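Long-range contacts in MtVAO615 (Myceliophthora thermophila, PDB 6F72), which binds FAD bicovalently and probably acts as a flavoprotein oxidase whose reduced cofactor reacts rapidly with molecular oxygen, its substrate being still unidentified: residues G156-T164 with Y516-Y524; F410-R420 with T471-W482. All blocks are in the same frame, centred on the assembly; numbering follows the deposited sequence.

Contact 1: G156-T164 with Y516-Y524. With FAD (flavin-adenine dinucleotide), chain E.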
loop_
_atom_site.group_PDB
_atom_site.type_symbol
_atom_site.label_atom_id
_atom_site.label_comp_id
_atom_site.label_asym_id
_atom_site.label_seq_id
_atom_site.Cartn_x
_atom_site.Cartn_y
_atom_site.Cartn_z
ATOM N N GLY A 156 8.759 3.615 1.320
ATOM C CA GLY A 156 9.248 2.827 0.188
ATOM C C GLY A 156 8.531 1.504 -0.091
ATOM O O GLY A 156 9.058 0.643 -0.824
ATOM N N HIS A 157 7.331 1.339 0.473
ATOM C CA HIS A 157 6.524 0.144 0.263
ATOM C C HIS A 157 5.976 -0.016 -1.139
ATOM O O HIS A 157 5.552 -1.114 -1.472
ATOM C CB HIS A 157 5.332 0.126 1.192
ATOM C CG HIS A 157 5.449 -0.845 2.316
ATOM N ND1 HIS A 157 5.143 -2.195 2.196
ATOM C CD2 HIS A 157 5.794 -0.634 3.609
ATOM C CE1 HIS A 157 5.336 -2.757 3.381
ATOM N NE2 HIS A 157 5.711 -1.835 4.250
ATOM N N ASP A 158 5.986 1.041 -1.955
ATOM C CA ASP A 158 5.208 1.030 -3.206
ATOM C C ASP A 158 5.538 -0.084 -4.189
ATOM O O ASP A 158 6.656 -0.155 -4.698
ATOM C CB ASP A 158 5.215 2.355 -3.957
ATOM C CG ASP A 158 4.054 2.446 -4.950
ATOM O OD1 ASP A 158 2.904 2.730 -4.523
ATOM O OD2 ASP A 158 4.309 2.206 -6.150
ATOM N N TYR A 159 4.524 -0.902 -4.489
ATOM C CA TYR A 159 4.684 -2.035 -5.391
ATOM C C TYR A 159 4.958 -1.617 -6.829
ATOM O O TYR A 159 5.453 -2.421 -7.607
ATOM C CB TYR A 159 3.480 -2.986 -5.316
ATOM C CG TYR A 159 3.349 -3.712 -3.998
ATOM C CD1 TYR A 159 4.307 -4.645 -3.592
ATOM C CD2 TYR A 159 2.262 -3.477 -3.153
ATOM C CE1 TYR A 159 4.194 -5.313 -2.373
ATOM C CE2 TYR A 159 2.134 -4.144 -1.937
ATOM C CZ TYR A 159 3.107 -5.057 -1.549
ATOM O OH TYR A 159 2.994 -5.732 -0.349
ATOM N N LEU A 160 4.646 -0.372 -7.173
ATOM C CA LEU A 160 4.732 0.105 -8.549
ATOM C C LEU A 160 5.929 1.030 -8.753
ATOM O O LEU A 160 6.087 1.631 -9.815
ATOM C CB LEU A 160 3.397 0.770 -8.998
ATOM C CG LEU A 160 2.038 0.023 -9.018
ATOM C CD1 LEU A 160 1.353 -0.103 -7.659
ATOM C CD2 LEU A 160 1.062 0.673 -9.992
ATOM N N GLY A 161 6.799 1.120 -7.743
ATOM C CA GLY A 161 7.977 1.982 -7.827
ATOM C C GLY A 161 7.688 3.478 -7.766
ATOM O O GLY A 161 8.573 4.304 -8.061
ATOM N N LYS A 162 6.473 3.833 -7.347
ATOM C CA LYS A 162 6.015 5.228 -7.362
ATOM C C LYS A 162 6.766 6.154 -6.370
ATOM O O LYS A 162 6.652 7.384 -6.450
ATOM C CB LYS A 162 4.487 5.290 -7.201
ATOM C CG LYS A 162 3.729 4.581 -8.337
ATOM C CD LYS A 162 2.289 4.219 -7.968
ATOM C CE LYS A 162 1.436 5.442 -7.600
ATOM N NZ LYS A 162 0.130 5.019 -7.019
ATOM N N SER A 163 7.559 5.558 -5.476
ATOM C CA SER A 163 8.379 6.305 -4.542
ATOM C C SER A 163 9.915 6.252 -4.784
ATOM O O SER A 163 10.671 6.617 -3.894
ATOM C CB SER A 163 7.997 5.932 -3.102
ATOM O OG SER A 163 8.229 4.563 -2.831
ATOM N N THR A 164 10.364 5.772 -5.956
ATOM C CA THR A 164 11.726 6.050 -6.475
ATOM C C THR A 164 11.680 6.774 -7.816
ATOM O O THR A 164 10.609 6.947 -8.410
ATOM C CB THR A 164 12.650 4.815 -6.691
ATOM O OG1 THR A 164 11.904 3.635 -7.050
ATOM C CG2 THR A 164 13.638 4.587 -5.516
ATOM N N TYR A 516 -7.040 -2.528 -7.544
ATOM C CA TYR A 516 -6.684 -1.626 -6.471
ATOM C C TYR A 516 -5.373 -0.936 -6.866
ATOM O O TYR A 516 -4.378 -1.616 -7.177
ATOM C CB TYR A 516 -6.576 -2.422 -5.173
ATOM C CG TYR A 516 -6.184 -1.652 -3.926
ATOM C CD1 TYR A 516 -6.517 -0.292 -3.748
ATOM C CD2 TYR A 516 -5.504 -2.299 -2.890
ATOM C CE1 TYR A 516 -6.150 0.390 -2.582
ATOM C CE2 TYR A 516 -5.140 -1.630 -1.728
ATOM C CZ TYR A 516 -5.473 -0.292 -1.566
ATOM O OH TYR A 516 -5.086 0.360 -0.397
ATOM N N LEU A 517 -5.380 0.403 -6.906
ATOM C CA LEU A 517 -4.220 1.159 -7.435
ATOM C C LEU A 517 -2.942 0.964 -6.607
ATOM O O LEU A 517 -1.820 1.185 -7.104
ATOM C CB LEU A 517 -4.553 2.654 -7.599
ATOM C CG LEU A 517 -4.730 3.553 -6.366
ATOM C CD1 LEU A 517 -3.376 4.009 -5.800
ATOM C CD2 LEU A 517 -5.631 4.758 -6.651
ATOM N N ASN A 518 -3.132 0.587 -5.340
ATOM C CA ASN A 518 -2.019 0.369 -4.411
ATOM C C ASN A 518 -1.336 -0.976 -4.611
ATOM O O ASN A 518 -0.166 -1.120 -4.283
ATOM C CB ASN A 518 -2.468 0.512 -2.952
ATOM C CG ASN A 518 -2.321 1.949 -2.416
ATOM O OD1 ASN A 518 -1.404 2.685 -2.794
ATOM N ND2 ASN A 518 -3.224 2.337 -1.526
ATOM N N GLU A 519 -2.061 -1.957 -5.154
ATOM C CA GLU A 519 -1.534 -3.317 -5.295
ATOM C C GLU A 519 -1.721 -3.784 -6.728
ATOM O O GLU A 519 -2.660 -4.507 -7.043
ATOM C CB GLU A 519 -2.207 -4.255 -4.282
ATOM C CG GLU A 519 -2.071 -3.773 -2.838
ATOM C CD GLU A 519 -2.582 -4.773 -1.822
ATOM O OE1 GLU A 519 -3.672 -5.353 -2.018
ATOM O OE2 GLU A 519 -1.882 -4.975 -0.807
ATOM N N ALA A 520 -0.855 -3.290 -7.602
ATOM C CA ALA A 520 -0.856 -3.643 -9.019
ATOM C C ALA A 520 0.578 -3.686 -9.549
ATOM O O ALA A 520 1.517 -3.317 -8.837
ATOM C CB ALA A 520 -1.666 -2.641 -9.806
ATOM N N ASN A 521 0.728 -4.149 -10.792
ATOM C CA ASN A 521 1.987 -4.111 -11.492
ATOM C C ASN A 521 2.130 -2.801 -12.256
ATOM O O ASN A 521 1.180 -2.353 -12.878
ATOM C CB ASN A 521 2.065 -5.297 -12.460
ATOM C CG ASN A 521 3.457 -5.485 -13.028
ATOM O OD1 ASN A 521 3.867 -4.774 -13.947
ATOM N ND2 ASN A 521 4.188 -6.440 -12.486
ATOM N N HIS A 522 3.328 -2.208 -12.221
ATOM C CA HIS A 522 3.642 -0.959 -12.946
ATOM C C HIS A 522 3.547 -1.013 -14.476
ATOM O O HIS A 522 3.504 0.039 -15.128
ATOM C CB HIS A 522 5.046 -0.486 -12.582
ATOM C CG HIS A 522 6.131 -1.378 -13.100
ATOM N ND1 HIS A 522 7.235 -0.893 -13.772
ATOM C CD2 HIS A 522 6.281 -2.725 -13.046
ATOM C CE1 HIS A 522 8.027 -1.904 -14.091
ATOM N NE2 HIS A 522 7.471 -3.023 -13.660
ATOM N N LEU A 523 3.577 -2.219 -15.047
ATOM C CA LEU A 523 3.465 -2.394 -16.498
ATOM C C LEU A 523 2.031 -2.687 -16.965
ATOM O O LEU A 523 1.767 -2.706 -18.182
ATOM C CB LEU A 523 4.414 -3.477 -16.999
ATOM C CG LEU A 523 5.914 -3.371 -16.700
ATOM C CD1 LEU A 523 6.549 -4.732 -16.981
ATOM C CD2 LEU A 523 6.604 -2.252 -17.483
ATOM N N TYR A 524 1.114 -2.891 -16.008
ATOM C CA TYR A 524 -0.312 -3.177 -16.299
ATOM C C TYR A 524 -0.922 -2.106 -17.197
ATOM O O TYR A 524 -0.956 -0.926 -16.846
ATOM C CB TYR A 524 -1.090 -3.333 -14.985
ATOM C CG TYR A 524 -2.596 -3.452 -15.113
ATOM C CD1 TYR A 524 -3.180 -4.461 -15.884
ATOM C CD2 TYR A 524 -3.446 -2.565 -14.430
ATOM C CE1 TYR A 524 -4.563 -4.562 -15.991
ATOM C CE2 TYR A 524 -4.828 -2.680 -14.521
ATOM C CZ TYR A 524 -5.374 -3.676 -15.304
ATOM O OH TYR A 524 -6.750 -3.800 -15.419
HETATM P PA FAD E . 5.506 4.810 -0.231
HETATM O O1A FAD E . 6.096 3.917 -1.292
HETATM O O2A FAD E . 6.480 5.630 0.568
HETATM O O5B FAD E . 4.423 5.769 -0.930
HETATM C C5B FAD E . 3.494 5.283 -1.900
HETATM C C4B FAD E . 3.027 6.395 -2.832
HETATM O O4B FAD E . 2.455 7.456 -2.064
HETATM C C3B FAD E . 4.128 7.024 -3.664
HETATM O O3B FAD E . 3.550 7.354 -4.934
HETATM C C2B FAD E . 4.490 8.302 -2.927
HETATM O O2B FAD E . 4.958 9.318 -3.817
HETATM C C1B FAD E . 3.169 8.685 -2.282
HETATM N N9A FAD E . 3.293 9.368 -0.972
HETATM C C8A FAD E . 3.565 8.767 0.206
HETATM N N7A FAD E . 3.565 9.671 1.217
HETATM C C5A FAD E . 3.278 10.869 0.682
HETATM C C6A FAD E . 3.122 12.249 1.195
HETATM N N6A FAD E . 3.293 12.496 2.513
HETATM N N1A FAD E . 2.824 13.229 0.312
HETATM C C2A FAD E . 2.660 12.988 -1.007
HETATM N N3A FAD E . 2.782 11.748 -1.543
HETATM C C4A FAD E . 3.086 10.670 -0.762
HETATM N N1 FAD E . -2.532 -1.845 1.369
HETATM C C2 FAD E . -3.774 -2.094 1.858
HETATM O O2 FAD E . -4.743 -1.432 1.418
HETATM N N3 FAD E . -3.991 -3.036 2.802
HETATM C C4 FAD E . -3.021 -3.803 3.323
HETATM O O4 FAD E . -3.271 -4.667 4.195
HETATM C C4X FAD E . -1.637 -3.582 2.847
HETATM N N5 FAD E . -0.599 -4.298 3.328
HETATM C C5X FAD E . 0.675 -4.096 2.883
HETATM C C6 FAD E . 1.746 -4.855 3.403
HETATM C C7 FAD E . 3.054 -4.619 2.925
HETATM C C7M FAD E . 4.191 -5.452 3.491
HETATM C C8 FAD E . 3.307 -3.560 1.882
HETATM C C8M FAD E . 4.687 -3.163 1.377
HETATM C C9 FAD E . 2.236 -2.823 1.387
HETATM C C9A FAD E . 0.932 -3.047 1.840
HETATM N N10 FAD E . -0.143 -2.274 1.339
HETATM C C10 FAD E . -1.447 -2.532 1.812
HETATM C "C1'" FAD E . 0.094 -1.288 0.288
HETATM C "C2'" FAD E . 0.078 0.169 0.644
HETATM O "O2'" FAD E . -1.280 0.548 0.854
HETATM C "C3'" FAD E . 0.656 0.884 -0.572
HETATM O "O3'" FAD E . 1.891 0.267 -0.995
HETATM C "C4'" FAD E . 0.881 2.361 -0.289
HETATM O "O4'" FAD E . 1.191 3.036 -1.510
HETATM C "C5'" FAD E . 1.957 2.578 0.776
HETATM O "O5'" FAD E . 2.231 3.958 0.959
HETATM P P FAD E . 3.534 4.401 1.788
HETATM O O1P FAD E . 3.578 3.620 3.070
HETATM O O2P FAD E . 3.521 5.913 1.775
HETATM O O3P FAD E . 4.719 3.886 0.821
HETATM O O HOH W 1 0.327 3.814 -4.616
HETATM O O HOH W 2 1.918 0.327 -3.627
HETATM O O HOH W 3 4.998 -3.411 -9.965
HETATM O O HOH W 4 -1.221 3.283 -8.738
#
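In the FAD pocket of this VAO-type flavoprotein, Tyr-159 and Leu-160 of the PCMH-type FAD-binding segment pack against the loop 516-524 of the berberine-like region, which also bonds to the cofactor. No direct hydrogen bond joins the loops; contacts to carbonyl oxygens, ordered waters and the cofactor do. The Tyr-159 ring presents its edge to Asn-518 O, 3.6 Å from CD2, and with CG beside its own backbone N (chi1 -68°) the phenol end lies near FAD C8. Leu-160 brings CG to 3.4 Å from Ala-520 O, while its CD1 reaches Leu-517 O. One water receives the N-H of Tyr-159 and donates to Asn-518 O at 2.6 Å; another accepts from Lys-162 NZ and lies beside Asp-158 OD1 and Asn-518 OD1. Asp-158 OD2 takes the backbone N-H groups of Leu-160, closing an Asx turn, and of Lys-162 (N to OD2 3.0 Å), from opposite faces of the carboxylate plane. Replacing this carboxylate with an alanine's methyl would probably leave both N-H groups without their acceptor and the waters at OD1 short of a partner. His-157 is linked through ND1 to FAD C8M, one half of the bicovalent attachment. From the second loop, Tyr-516 OH donates to FAD O2 at 2.6 Å, and Asn-518 OD1 accepts from FAD O4' at 2.9 Å. Strand 412-419 touches Tyr-159 and Glu-519 through Thr-413, helix 527-532 packs on Leu-517 and Ala-520, and helix 488-508 supplies Asp-495 to His-522 and Asn-521.

Contact 2: F410-R420 with T471-W482; sequences FPFTNSRIIPR and TGMLLCAPAGSW
Ile-418 O accepts two backbone N-H groups, from Met-473 at 2.7 Å and from Leu-474 at 3.2 Å, while Ile-418 N returns a nearly straight bond to Leu-474 O. Arg-416 and Cys-476 form another reciprocal pair. Toward the other end Gly-480 N donates to Phe-412 O at 2.8 Å, approaching from well above the carbonyl plane, and the return bond from Phe-412 N to Gly-480 O is longer. Between these pairs Asn-414 N donates to Pro-478 O, which also takes a weak bond from Asn-414 ND2; beyond the bulge, Arg-420 N reaches Thr-471 O.

Outward from this ladder, Ile-417 and Leu-475 share one face, with CG1 of the isoleucine 3.5 Å from CD2 of the leucine. On the other, Ile-418 meets Leu-474 CB to CB, and its CD1 approaches SG of Cys-476, which is disulfide-bonded to Cys-450. Met-473 SD lies over one face of the Arg-420 guanidinium, toward its rim, and 3.6 Å from Arg-420 CG; CG of the methionine anti to the backbone N (chi1 -161°), with a bend at chi3, brings SD there, while Arg-420 NH2 pairs with Asp-335. At the far end the Phe-412 and Trp-482 rings touch at their rims, planes 18° apart and CZ 3.6 Å from CE3, with Pro-411 CG over a face of the phenylalanine. Phe-410 sets CB against Ala-479 CB at 3.6 Å.

The pairing slips by one residue after Ile-418, which has Met-473 and Leu-474 across from it: a classic beta bulge in an antiparallel pair, strand 412-419 forming an outermost member of a seven-stranded sheet.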
loop_
_atom_site.group_PDB
_atom_site.type_symbol
_atom_site.label_atom_id
_atom_site.label_comp_id
_atom_site.label_asym_id
_atom_site.label_seq_id
_atom_site.Cartn_x
_atom_site.Cartn_y
_atom_site.Cartn_z
ATOM N N PHE A 410 6.580 -9.155 -1.650
ATOM C CA PHE A 410 6.472 -9.741 -2.980
ATOM C C PHE A 410 6.320 -8.605 -3.996
ATOM O O PHE A 410 5.314 -7.904 -3.981
ATOM C CB PHE A 410 5.266 -10.663 -3.062
ATOM C CG PHE A 410 5.209 -11.730 -2.000
ATOM C CD1 PHE A 410 6.195 -12.713 -1.907
ATOM C CD2 PHE A 410 4.121 -11.789 -1.119
ATOM C CE1 PHE A 410 6.115 -13.718 -0.943
ATOM C CE2 PHE A 410 4.031 -12.795 -0.157
ATOM C CZ PHE A 410 5.033 -13.759 -0.066
ATOM N N PRO A 411 7.323 -8.402 -4.868
ATOM C CA PRO A 411 7.387 -7.260 -5.801
ATOM C C PRO A 411 6.510 -7.362 -7.057
ATOM O O PRO A 411 6.510 -6.439 -7.895
ATOM C CB PRO A 411 8.858 -7.251 -6.217
ATOM C CG PRO A 411 9.266 -8.681 -6.131
ATOM C CD PRO A 411 8.541 -9.235 -4.942
ATOM N N PHE A 412 5.813 -8.487 -7.200
ATOM C CA PHE A 412 4.888 -8.712 -8.310
ATOM C C PHE A 412 3.467 -8.902 -7.760
ATOM O O PHE A 412 2.835 -9.950 -7.969
ATOM C CB PHE A 412 5.335 -9.903 -9.185
ATOM C CG PHE A 412 6.805 -9.892 -9.530
ATOM C CD1 PHE A 412 7.328 -8.967 -10.444
ATOM C CD2 PHE A 412 7.678 -10.799 -8.928
ATOM C CE1 PHE A 412 8.687 -8.957 -10.750
ATOM C CE2 PHE A 412 9.035 -10.791 -9.231
ATOM C CZ PHE A 412 9.537 -9.878 -10.150
ATOM N N THR A 413 2.984 -7.871 -7.060
ATOM C CA THR A 413 1.680 -7.892 -6.417
ATOM C C THR A 413 0.641 -7.392 -7.416
ATOM O O THR A 413 0.815 -6.347 -8.048
ATOM C CB THR A 413 1.661 -7.057 -5.102
ATOM O OG1 THR A 413 2.470 -7.699 -4.105
ATOM C CG2 THR A 413 0.249 -6.906 -4.539
ATOM N N ASN A 414 -0.410 -8.183 -7.589
ATOM C CA ASN A 414 -1.571 -7.780 -8.396
ATOM C C ASN A 414 -2.800 -7.827 -7.515
ATOM O O ASN A 414 -2.721 -8.313 -6.385
ATOM C CB ASN A 414 -1.698 -8.711 -9.598
ATOM C CG ASN A 414 -0.383 -8.869 -10.333
ATOM O OD1 ASN A 414 0.024 -8.004 -11.112
ATOM N ND2 ASN A 414 0.310 -9.971 -10.062
ATOM N N SER A 415 -3.930 -7.315 -8.013
ATOM C CA SER A 415 -5.149 -7.295 -7.226
ATOM C C SER A 415 -6.415 -7.255 -8.054
ATOM O O SER A 415 -6.462 -6.748 -9.190
ATOM C CB SER A 415 -5.169 -6.096 -6.252
ATOM O OG SER A 415 -5.119 -4.878 -6.976
ATOM N N ARG A 416 -7.463 -7.774 -7.448
ATOM C CA ARG A 416 -8.785 -7.518 -7.948
ATOM C C ARG A 416 -9.682 -7.219 -6.764
ATOM O O ARG A 416 -9.620 -7.919 -5.743
ATOM C CB ARG A 416 -9.272 -8.719 -8.776
ATOM C CG ARG A 416 -10.422 -8.395 -9.717
ATOM C CD ARG A 416 -10.004 -7.542 -10.909
ATOM N NE ARG A 416 -11.161 -7.346 -11.763
ATOM C CZ ARG A 416 -11.311 -6.395 -12.680
ATOM N NH1 ARG A 416 -10.366 -5.487 -12.892
ATOM N NH2 ARG A 416 -12.449 -6.359 -13.385
ATOM N N ILE A 417 -10.441 -6.127 -6.872
ATOM C CA ILE A 417 -11.585 -5.892 -6.011
ATOM C C ILE A 417 -12.726 -6.637 -6.693
ATOM O O ILE A 417 -13.062 -6.353 -7.844
ATOM C CB ILE A 417 -11.917 -4.395 -5.856
ATOM C CG1 ILE A 417 -10.789 -3.686 -5.100
ATOM C CG2 ILE A 417 -13.220 -4.207 -5.093
ATOM C CD1 ILE A 417 -10.485 -2.298 -5.604
ATOM N N ILE A 418 -13.269 -7.615 -5.973
ATOM C CA ILE A 418 -14.275 -8.544 -6.501
ATOM C C ILE A 418 -15.676 -8.181 -5.957
ATOM O O ILE A 418 -15.909 -8.288 -4.749
ATOM C CB ILE A 418 -13.899 -10.020 -6.188
ATOM C CG1 ILE A 418 -12.485 -10.347 -6.730
ATOM C CG2 ILE A 418 -14.941 -10.983 -6.751
ATOM C CD1 ILE A 418 -11.927 -11.710 -6.349
ATOM N N PRO A 419 -16.598 -7.741 -6.846
ATOM C CA PRO A 419 -17.996 -7.418 -6.464
ATOM C C PRO A 419 -18.711 -8.554 -5.733
ATOM O O PRO A 419 -18.539 -9.721 -6.090
ATOM C CB PRO A 419 -18.697 -7.163 -7.805
ATOM C CG PRO A 419 -17.618 -6.836 -8.769
ATOM C CD PRO A 419 -16.306 -7.367 -8.244
ATOM N N ARG A 420 -19.491 -8.205 -4.717
ATOM C CA ARG A 420 -20.398 -9.141 -4.028
ATOM C C ARG A 420 -21.340 -9.923 -4.957
ATOM O O ARG A 420 -21.587 -11.118 -4.729
ATOM C CB ARG A 420 -21.235 -8.388 -3.001
ATOM C CG ARG A 420 -21.907 -9.273 -1.967
ATOM C CD ARG A 420 -22.965 -8.493 -1.207
ATOM N NE ARG A 420 -22.871 -8.732 0.234
ATOM C CZ ARG A 420 -22.358 -7.886 1.119
ATOM N NH1 ARG A 420 -21.882 -6.707 0.747
ATOM N NH2 ARG A 420 -22.310 -8.223 2.399
ATOM N N THR A 471 -19.476 -1.823 -4.096
ATOM C CA THR A 471 -20.077 -3.098 -4.513
ATOM C C THR A 471 -19.161 -4.302 -4.219
ATOM O O THR A 471 -19.631 -5.444 -4.157
ATOM C CB THR A 471 -20.498 -3.072 -5.999
ATOM O OG1 THR A 471 -19.376 -2.692 -6.800
ATOM C CG2 THR A 471 -21.640 -2.076 -6.239
ATOM N N GLY A 472 -17.864 -4.036 -4.010
ATOM C CA GLY A 472 -16.874 -5.076 -3.727
ATOM C C GLY A 472 -17.081 -5.810 -2.421
ATOM O O GLY A 472 -17.593 -5.231 -1.449
ATOM N N MET A 473 -16.700 -7.091 -2.418
ATOM C CA MET A 473 -16.710 -7.924 -1.220
ATOM C C MET A 473 -15.303 -8.485 -0.896
ATOM O O MET A 473 -14.949 -8.646 0.279
ATOM C CB MET A 473 -17.738 -9.049 -1.366
ATOM C CG MET A 473 -18.150 -9.682 -0.049
ATOM S SD MET A 473 -19.368 -11.018 -0.076
ATOM C CE MET A 473 -18.392 -12.374 -0.692
ATOM N N LEU A 474 -14.523 -8.784 -1.942
ATOM C CA LEU A 474 -13.173 -9.329 -1.800
ATOM C C LEU A 474 -12.113 -8.418 -2.424
ATOM O O LEU A 474 -12.346 -7.787 -3.461
ATOM C CB LEU A 474 -13.076 -10.726 -2.438
ATOM C CG LEU A 474 -14.125 -11.817 -2.187
ATOM C CD1 LEU A 474 -13.776 -13.045 -3.014
ATOM C CD2 LEU A 474 -14.258 -12.191 -0.718
ATOM N N LEU A 475 -10.963 -8.341 -1.772
ATOM C CA LEU A 475 -9.777 -7.763 -2.381
ATOM C C LEU A 475 -8.744 -8.848 -2.269
ATOM O O LEU A 475 -8.237 -9.116 -1.173
ATOM C CB LEU A 475 -9.301 -6.475 -1.684
ATOM C CG LEU A 475 -8.039 -5.687 -2.142
ATOM C CD1 LEU A 475 -6.725 -6.382 -1.810
ATOM C CD2 LEU A 475 -8.036 -5.326 -3.618
ATOM N N CYS A 476 -8.479 -9.491 -3.399
ATOM C CA CYS A 476 -7.471 -10.557 -3.459
ATOM C C CYS A 476 -6.209 -10.064 -4.133
ATOM O O CYS A 476 -6.266 -9.392 -5.172
ATOM C CB CYS A 476 -8.019 -11.793 -4.160
ATOM S SG CYS A 476 -9.343 -12.549 -3.197
ATOM N N ALA A 477 -5.076 -10.411 -3.528
ATOM C CA ALA A 477 -3.786 -9.983 -4.025
ATOM C C ALA A 477 -2.844 -11.160 -4.396
ATOM O O ALA A 477 -1.938 -11.506 -3.606
ATOM C CB ALA A 477 -3.126 -9.046 -3.021
ATOM N N PRO A 478 -3.029 -11.766 -5.592
ATOM C CA PRO A 478 -1.985 -12.692 -6.078
ATOM C C PRO A 478 -0.637 -11.987 -6.216
ATOM O O PRO A 478 -0.513 -11.023 -6.980
ATOM C CB PRO A 478 -2.526 -13.141 -7.435
ATOM C CG PRO A 478 -3.995 -13.110 -7.237
ATOM C CD PRO A 478 -4.224 -11.839 -6.452
ATOM N N ALA A 479 0.345 -12.456 -5.452
ATOM C CA ALA A 479 1.628 -11.774 -5.361
ATOM C C ALA A 479 2.783 -12.723 -5.671
ATOM O O ALA A 479 2.919 -13.781 -5.048
ATOM C CB ALA A 479 1.799 -11.127 -3.990
ATOM N N GLY A 480 3.593 -12.316 -6.643
ATOM C CA GLY A 480 4.778 -13.055 -7.068
ATOM C C GLY A 480 5.977 -12.701 -6.226
ATOM O O GLY A 480 6.325 -11.514 -6.063
ATOM N N SER A 481 6.602 -13.739 -5.679
ATOM C CA SER A 481 7.836 -13.596 -4.910
ATOM C C SER A 481 9.012 -13.280 -5.818
ATOM O O SER A 481 8.980 -13.560 -7.018
ATOM C CB SER A 481 8.097 -14.851 -4.083
ATOM O OG SER A 481 7.930 -16.004 -4.882
ATOM N N TRP A 482 10.028 -12.651 -5.241
ATOM C CA TRP A 482 11.313 -12.464 -5.911
ATOM C C TRP A 482 12.182 -13.696 -5.653
ATOM O O TRP A 482 12.008 -14.392 -4.645
ATOM C CB TRP A 482 11.979 -11.214 -5.372
ATOM C CG TRP A 482 13.232 -10.819 -6.041
ATOM C CD1 TRP A 482 14.501 -11.108 -5.628
ATOM C CD2 TRP A 482 13.363 -10.037 -7.237
ATOM N NE1 TRP A 482 15.406 -10.560 -6.487
ATOM C CE2 TRP A 482 14.748 -9.892 -7.482
ATOM C CE3 TRP A 482 12.451 -9.445 -8.125
ATOM C CZ2 TRP A 482 15.252 -9.173 -8.579
ATOM C CZ3 TRP A 482 12.952 -8.727 -9.219
ATOM C CH2 TRP A 482 14.347 -8.600 -9.433
#

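How the contacts relate
The two contacts lie side by side, their centres about 13 Å apart, and contact 2 is nested along the chain inside the loop closed by contact 1. They touch directly: Glu-519 O and Ser-415 OG, 2.5 Å apart, probably form a hydrogen bond, Glu-519 OE1 packs 3.2 Å from Leu-475 CD1, and Tyr-159 CE1 lies 3.2 Å from Phe-410 O. Both loops of contact 1 therefore rest on the strand pair of contact 2. Contact 1 bonds to FAD itself, whereas contact 2 lies farther off, the Leu-475 side chain about 6 Å from the cofactor. Glu-519 touches both contact 2 and the flavin, its OE2 being 3.6 Å from FAD C10.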